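Local coordinates for protein orotidine 5'-phosphate decarboxylase (Methanocaldococcus jannaschii, PDB 4LUI) that probably catalyses the decarboxylation of orotidine 5'-monophosphate to uridine 5'-monophosphate, the last step of de novo UMP synthesis, at residues 49-54 against 77-82; 103-108 against 126-131. All blocks are in the same frame, centred on the assembly; numbering follows the deposited sequence.

Both interactions join neighbouring strands of the parallel eight-stranded TIM barrel. Interaction 1 pairs strand 49-53 with strand 75-82. Interaction 2 follows later in the chain and pairs strand 102-106 with strand 127-131. Their centres lie about 10 Å apart. Strands 75-82 and 102-106 are themselves neighbours, so the two contacts form one continuous part of the barrel wall. Probable hydrogen bonds join them, from Ile104 N to Ala78 O and from His106 N to Val82 O. Both also touch the second subunit of the homodimer. The predicted proton donor Lys81 packs on His106, so this stretch of wall links the predicted active site to the dimer interface.

Interaction 1: 49-54 against 77-82; sequences AIKVGY and IADFKV
Tyr54 and Phe80 lay their rings on each other in an offset stack, with centroids 3.9 Å apart and planes 13° from parallel. The ring faces are the tightly packed part, with Tyr54 CZ 3.3 Å from Phe80 CG. Tyr54 CE1 sits over the centre of the Phe80 ring, and Ala78 CB covers the opposite face. Phe80 CG lies anti to its carbonyl carbon (chi1 -76°), which places the ring between Ala78 CB and the Tyr54 ring. Tyr54 also stacks on Tyr54 of the second subunit. Without the ring, as with an alanine at Tyr54, one face of Phe80 is likely to lose its partner and the stack between subunits to be broken.

Next to the rings the strands pair in parallel. Ile77 N donates to Ile50 O, Val52 N to Ile77 O, and Asp79 N to Val52 O at 2.7 Å. Beyond this last bond the polar rim of the ring pair is bridged by water. One water accepts from Tyr54 N and donates to Asp79 O. A second lies in the plane of the Tyr54 ring, 2.7 Å from its OH, and donates to Phe80 O.

On the partly exposed side, Lys51 bends at its last two torsions and brings NZ 2.8 Å from Asp79 OD2, on the anti lone pair. Lys81 NZ meets Asp79 OD1 on the syn side at 2.8 Å, somewhat out of the carboxylate plane, and also bridges to Asp84 of the second subunit. Asp79 thus bridges the two lysines, which probably limits how far they can move. All three are predicted substrate-binding residues, consistent with an active site whose lysines are positioned by Asp79.

Interaction 2: 103-108 against 126-131; sequences IIVHGF and KKVIMV
Ile104 CG2 stands anti to the backbone N while CG1 lies beside it (chi1 -68°). This splits its two branches between Ile129 and Val131. CG1 of Ile104 rests against Ile129 CB at 3.8 Å. Ile104 CG2 meets Val131 CG2 at 3.5 Å, the side chains crossing at about a right angle. Val131 CG1 is anti to the backbone N (chi1 179°), which leaves CG2 against Ile104 and CG1 near the His106 ring, whose ND1 lies 3.9 Å from Val131 CB.

The other face of the sheet holds Ile103, Val105, Val128 and Met130. Val105 CG2 packs on Val128 CG1 at 3.9 Å. Met130 CG packs on Gly107 N. Helix 111-124 covers this face through Val117, as in a right-handed beta-alpha-beta crossover of a TIM barrel.

Four backbone bonds join the parallel strands. Ile103 N donates to Lys127 O and Ile129 N to Ile103 O, both somewhat bent. Val105 N to Ile129 O and Val131 N to Val105 O, each 2.8 Å, are straighter.

Beyond the last bond a water bridges the strand ends. It lies in the plane of the His106 ring, 2.9 Å from ND1, accepts from Gly107 N and donates to Val131 O. Phe108 CE1 lies 3.3 Å above the plane of the His106 imidazole, over its centre. The other ring nitrogen, NE2, is hydrogen-bonded to Ala83 O of the second subunit. Both imidazole nitrogens thus have partners, which probably fixes the ring's rotation where the apolar barrel wall meets the dimer interface.

Interaction 1: 49-54 against 77-82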
loop_
_atom_site.group_PDB
_atom_site.type_symbol
_atom_site.label_atom_id
_atom_site.label_comp_id
_atom_site.label_asym_id
_atom_site.label_seq_id
_atom_site.Cartn_x
_atom_site.Cartn_y
_atom_site.Cartn_z
ATOM N N ALA B 49 2.057 20.388 7.537
ATOM C CA ALA B 49 2.129 18.930 7.611
ATOM C C ALA B 49 3.130 18.389 6.608
ATOM O O ALA B 49 3.408 19.024 5.594
ATOM C CB ALA B 49 0.751 18.303 7.365
ATOM N N ILE B 50 3.662 17.207 6.895
ATOM C CA ILE B 50 4.572 16.532 5.977
ATOM C C ILE B 50 4.022 15.145 5.689
ATOM O O ILE B 50 3.702 14.404 6.624
ATOM C CB ILE B 50 5.987 16.416 6.574
ATOM C CG1 ILE B 50 6.558 17.819 6.847
ATOM C CG2 ILE B 50 6.907 15.635 5.625
ATOM C CD1 ILE B 50 7.861 17.824 7.584
ATOM N N LYS B 51 3.893 14.807 4.405
ATOM C CA LYS B 51 3.379 13.504 3.980
ATOM C C LYS B 51 4.527 12.679 3.400
ATOM O O LYS B 51 5.234 13.127 2.486
ATOM C CB LYS B 51 2.258 13.694 2.941
ATOM C CG LYS B 51 1.545 12.409 2.499
ATOM C CD LYS B 51 0.353 12.680 1.555
ATOM C CE LYS B 51 0.797 13.076 0.145
ATOM N NZ LYS B 51 1.480 11.966 -0.584
ATOM N N VAL B 52 4.717 11.479 3.939
ATOM C CA VAL B 52 5.782 10.604 3.478
ATOM C C VAL B 52 5.183 9.313 2.947
ATOM O O VAL B 52 4.154 8.837 3.449
ATOM C CB VAL B 52 6.808 10.291 4.582
ATOM C CG1 VAL B 52 7.561 11.566 5.001
ATOM C CG2 VAL B 52 6.142 9.627 5.768
ATOM N N GLY B 53 5.815 8.754 1.926
ATOM C CA GLY B 53 5.306 7.527 1.335
ATOM C C GLY B 53 6.287 6.382 1.425
ATOM O O GLY B 53 7.386 6.522 1.953
ATOM N N TYR B 54 5.890 5.234 0.878
ATOM C CA TYR B 54 6.749 4.057 0.882
ATOM C C TYR B 54 8.115 4.164 0.195
ATOM O O TYR B 54 9.078 3.573 0.680
ATOM C CB TYR B 54 5.986 2.843 0.348
ATOM C CG TYR B 54 5.083 2.196 1.391
ATOM C CD1 TYR B 54 5.585 1.853 2.641
ATOM C CD2 TYR B 54 3.755 1.904 1.113
ATOM C CE1 TYR B 54 4.794 1.245 3.590
ATOM C CE2 TYR B 54 2.945 1.280 2.067
ATOM C CZ TYR B 54 3.484 0.964 3.303
ATOM O OH TYR B 54 2.721 0.361 4.287
ATOM N N ILE B 77 2.207 12.601 8.159
ATOM C CA ILE B 77 1.189 11.676 7.656
ATOM C C ILE B 77 1.838 10.626 6.770
ATOM O O ILE B 77 2.600 10.963 5.871
ATOM C CB ILE B 77 0.137 12.413 6.803
ATOM C CG1 ILE B 77 -0.558 13.508 7.621
ATOM C CG2 ILE B 77 -0.887 11.434 6.216
ATOM C CD1 ILE B 77 -1.102 13.038 8.952
ATOM N N ALA B 78 1.550 9.355 7.034
ATOM C CA ALA B 78 2.122 8.271 6.239
ATOM C C ALA B 78 1.177 7.861 5.124
ATOM O O ALA B 78 0.107 7.296 5.381
ATOM C CB ALA B 78 2.450 7.084 7.118
ATOM N N ASP B 79 1.569 8.156 3.887
ATOM C CA ASP B 79 0.721 7.868 2.743
ATOM C C ASP B 79 1.032 6.449 2.277
ATOM O O ASP B 79 1.771 6.237 1.311
ATOM C CB ASP B 79 0.971 8.889 1.637
ATOM C CG ASP B 79 -0.036 8.794 0.507
ATOM O OD1 ASP B 79 -0.921 7.905 0.557
ATOM O OD2 ASP B 79 0.073 9.602 -0.439
ATOM N N PHE B 80 0.472 5.478 2.996
ATOM C CA PHE B 80 0.822 4.074 2.796
ATOM C C PHE B 80 -0.275 3.290 2.077
ATOM O O PHE B 80 -0.134 2.077 1.863
ATOM C CB PHE B 80 1.105 3.429 4.147
ATOM C CG PHE B 80 2.446 3.788 4.729
ATOM C CD1 PHE B 80 3.313 4.645 4.064
ATOM C CD2 PHE B 80 2.838 3.254 5.949
ATOM C CE1 PHE B 80 4.566 4.972 4.612
ATOM C CE2 PHE B 80 4.085 3.559 6.497
ATOM C CZ PHE B 80 4.950 4.428 5.830
ATOM N N LYS B 81 -1.347 3.985 1.712
ATOM C CA LYS B 81 -2.421 3.384 0.912
ATOM C C LYS B 81 -2.835 2.005 1.444
ATOM O O LYS B 81 -2.958 1.049 0.667
ATOM C CB LYS B 81 -1.966 3.225 -0.550
ATOM C CG LYS B 81 -1.652 4.540 -1.279
ATOM C CD LYS B 81 -2.804 5.528 -1.194
ATOM C CE LYS B 81 -2.718 6.598 -2.295
ATOM N NZ LYS B 81 -1.499 7.455 -2.148
ATOM N N VAL B 82 -3.027 1.900 2.756
ATOM C CA VAL B 82 -3.184 0.602 3.413
ATOM C C VAL B 82 -4.376 -0.136 2.806
ATOM O O VAL B 82 -5.461 0.436 2.665
ATOM C CB VAL B 82 -3.395 0.757 4.932
ATOM C CG1 VAL B 82 -3.376 -0.597 5.595
ATOM C CG2 VAL B 82 -2.303 1.654 5.536
HETATM O O HOH W 1 3.434 5.327 -0.700
HETATM O O HOH W 2 0.165 -0.211 3.525
#

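Interaction 2: 103-108 against 126-131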
loop_
_atom_site.group_PDB
_atom_site.type_symbol
_atom_site.label_atom_id
_atom_site.label_comp_id
_atom_site.label_asym_id
_atom_site.label_seq_id
_atom_site.Cartn_x
_atom_site.Cartn_y
_atom_site.Cartn_z
ATOM N N ILE B 103 -2.286 8.153 9.183
ATOM C CA ILE B 103 -2.017 7.163 8.156
ATOM C C ILE B 103 -3.141 7.176 7.119
ATOM O O ILE B 103 -4.321 7.351 7.466
ATOM C CB ILE B 103 -1.823 5.762 8.804
ATOM C CG1 ILE B 103 -1.366 4.729 7.773
ATOM C CG2 ILE B 103 -3.084 5.305 9.548
ATOM C CD1 ILE B 103 -1.063 3.374 8.419
ATOM N N ILE B 104 -2.764 7.025 5.846
ATOM C CA ILE B 104 -3.723 7.032 4.749
ATOM C C ILE B 104 -4.049 5.596 4.340
ATOM O O ILE B 104 -3.142 4.785 4.110
ATOM C CB ILE B 104 -3.195 7.856 3.547
ATOM C CG1 ILE B 104 -3.127 9.339 3.938
ATOM C CG2 ILE B 104 -4.086 7.658 2.325
ATOM C CD1 ILE B 104 -2.361 10.210 2.954
ATOM N N VAL B 105 -5.348 5.297 4.285
ATOM C CA VAL B 105 -5.844 3.960 3.964
ATOM C C VAL B 105 -6.788 3.987 2.757
ATOM O O VAL B 105 -7.417 5.009 2.465
ATOM C CB VAL B 105 -6.577 3.334 5.168
ATOM C CG1 VAL B 105 -5.703 3.452 6.426
ATOM C CG2 VAL B 105 -7.922 4.017 5.411
ATOM N N HIS B 106 -6.865 2.870 2.040
ATOM C CA HIS B 106 -7.899 2.703 1.019
ATOM C C HIS B 106 -9.197 2.272 1.664
ATOM O O HIS B 106 -9.195 1.484 2.608
ATOM C CB HIS B 106 -7.494 1.650 -0.027
ATOM C CG HIS B 106 -6.689 2.207 -1.164
ATOM N ND1 HIS B 106 -7.212 3.090 -2.082
ATOM C CD2 HIS B 106 -5.406 1.989 -1.540
ATOM C CE1 HIS B 106 -6.288 3.395 -2.978
ATOM N NE2 HIS B 106 -5.178 2.754 -2.660
ATOM N N GLY B 107 -10.305 2.811 1.175
ATOM C CA GLY B 107 -11.611 2.336 1.586
ATOM C C GLY B 107 -12.093 1.173 0.730
ATOM O O GLY B 107 -13.030 0.462 1.127
ATOM N N PHE B 108 -11.484 0.968 -0.445
ATOM C CA PHE B 108 -12.025 -0.048 -1.363
ATOM C C PHE B 108 -11.974 -1.475 -0.824
ATOM O O PHE B 108 -12.748 -2.328 -1.257
ATOM C CB PHE B 108 -11.493 0.073 -2.819
ATOM C CG PHE B 108 -10.093 -0.448 -3.041
ATOM C CD1 PHE B 108 -9.032 0.430 -3.197
ATOM C CD2 PHE B 108 -9.845 -1.812 -3.175
ATOM C CE1 PHE B 108 -7.728 -0.054 -3.457
ATOM C CE2 PHE B 108 -8.549 -2.288 -3.408
ATOM C CZ PHE B 108 -7.498 -1.402 -3.539
ATOM N N LYS B 126 -4.479 9.439 17.197
ATOM C CA LYS B 126 -3.900 9.754 15.903
ATOM C C LYS B 126 -4.942 9.575 14.803
ATOM O O LYS B 126 -6.064 9.127 15.081
ATOM C CB LYS B 126 -2.614 8.948 15.678
ATOM C CG LYS B 126 -1.486 9.452 16.597
ATOM C CD LYS B 126 -0.204 8.672 16.463
ATOM C CE LYS B 126 0.911 9.403 17.204
ATOM N NZ LYS B 126 2.225 8.741 17.035
ATOM N N LYS B 127 -4.590 9.967 13.584
ATOM C CA LYS B 127 -5.560 10.112 12.502
ATOM C C LYS B 127 -5.570 8.978 11.478
ATOM O O LYS B 127 -4.523 8.418 11.113
ATOM C CB LYS B 127 -5.330 11.425 11.752
ATOM C CG LYS B 127 -5.532 12.678 12.575
ATOM C CD LYS B 127 -5.263 13.901 11.711
ATOM C CE LYS B 127 -5.420 15.184 12.506
ATOM N NZ LYS B 127 -5.052 16.341 11.648
ATOM N N VAL B 128 -6.769 8.681 10.996
ATOM C CA VAL B 128 -6.958 7.808 9.835
ATOM C C VAL B 128 -7.603 8.612 8.701
ATOM O O VAL B 128 -8.586 9.317 8.904
ATOM C CB VAL B 128 -7.846 6.621 10.192
ATOM C CG1 VAL B 128 -8.064 5.704 8.974
ATOM C CG2 VAL B 128 -7.241 5.862 11.337
ATOM N N ILE B 129 -7.029 8.507 7.512
ATOM C CA ILE B 129 -7.431 9.316 6.382
ATOM C C ILE B 129 -7.756 8.345 5.251
ATOM O O ILE B 129 -6.949 7.480 4.934
ATOM C CB ILE B 129 -6.264 10.233 5.968
ATOM C CG1 ILE B 129 -5.944 11.233 7.097
ATOM C CG2 ILE B 129 -6.554 10.933 4.656
ATOM C CD1 ILE B 129 -4.529 11.794 7.047
ATOM N N MET B 130 -8.938 8.455 4.660
ATOM C CA MET B 130 -9.330 7.492 3.626
ATOM C C MET B 130 -9.206 8.067 2.220
ATOM O O MET B 130 -9.697 9.168 1.949
ATOM C CB MET B 130 -10.783 7.037 3.838
ATOM C CG MET B 130 -11.228 6.006 2.791
ATOM S SD MET B 130 -13.005 5.688 2.818
ATOM C CE MET B 130 -13.180 5.207 4.525
ATOM N N VAL B 131 -8.576 7.314 1.319
ATOM C CA VAL B 131 -8.619 7.668 -0.093
ATOM C C VAL B 131 -10.004 7.352 -0.629
ATOM O O VAL B 131 -10.420 6.193 -0.622
ATOM C CB VAL B 131 -7.640 6.825 -0.914
ATOM C CG1 VAL B 131 -7.738 7.211 -2.390
ATOM C CG2 VAL B 131 -6.230 7.020 -0.424
HETATM O O HOH W 3 -10.023 3.567 -1.580
#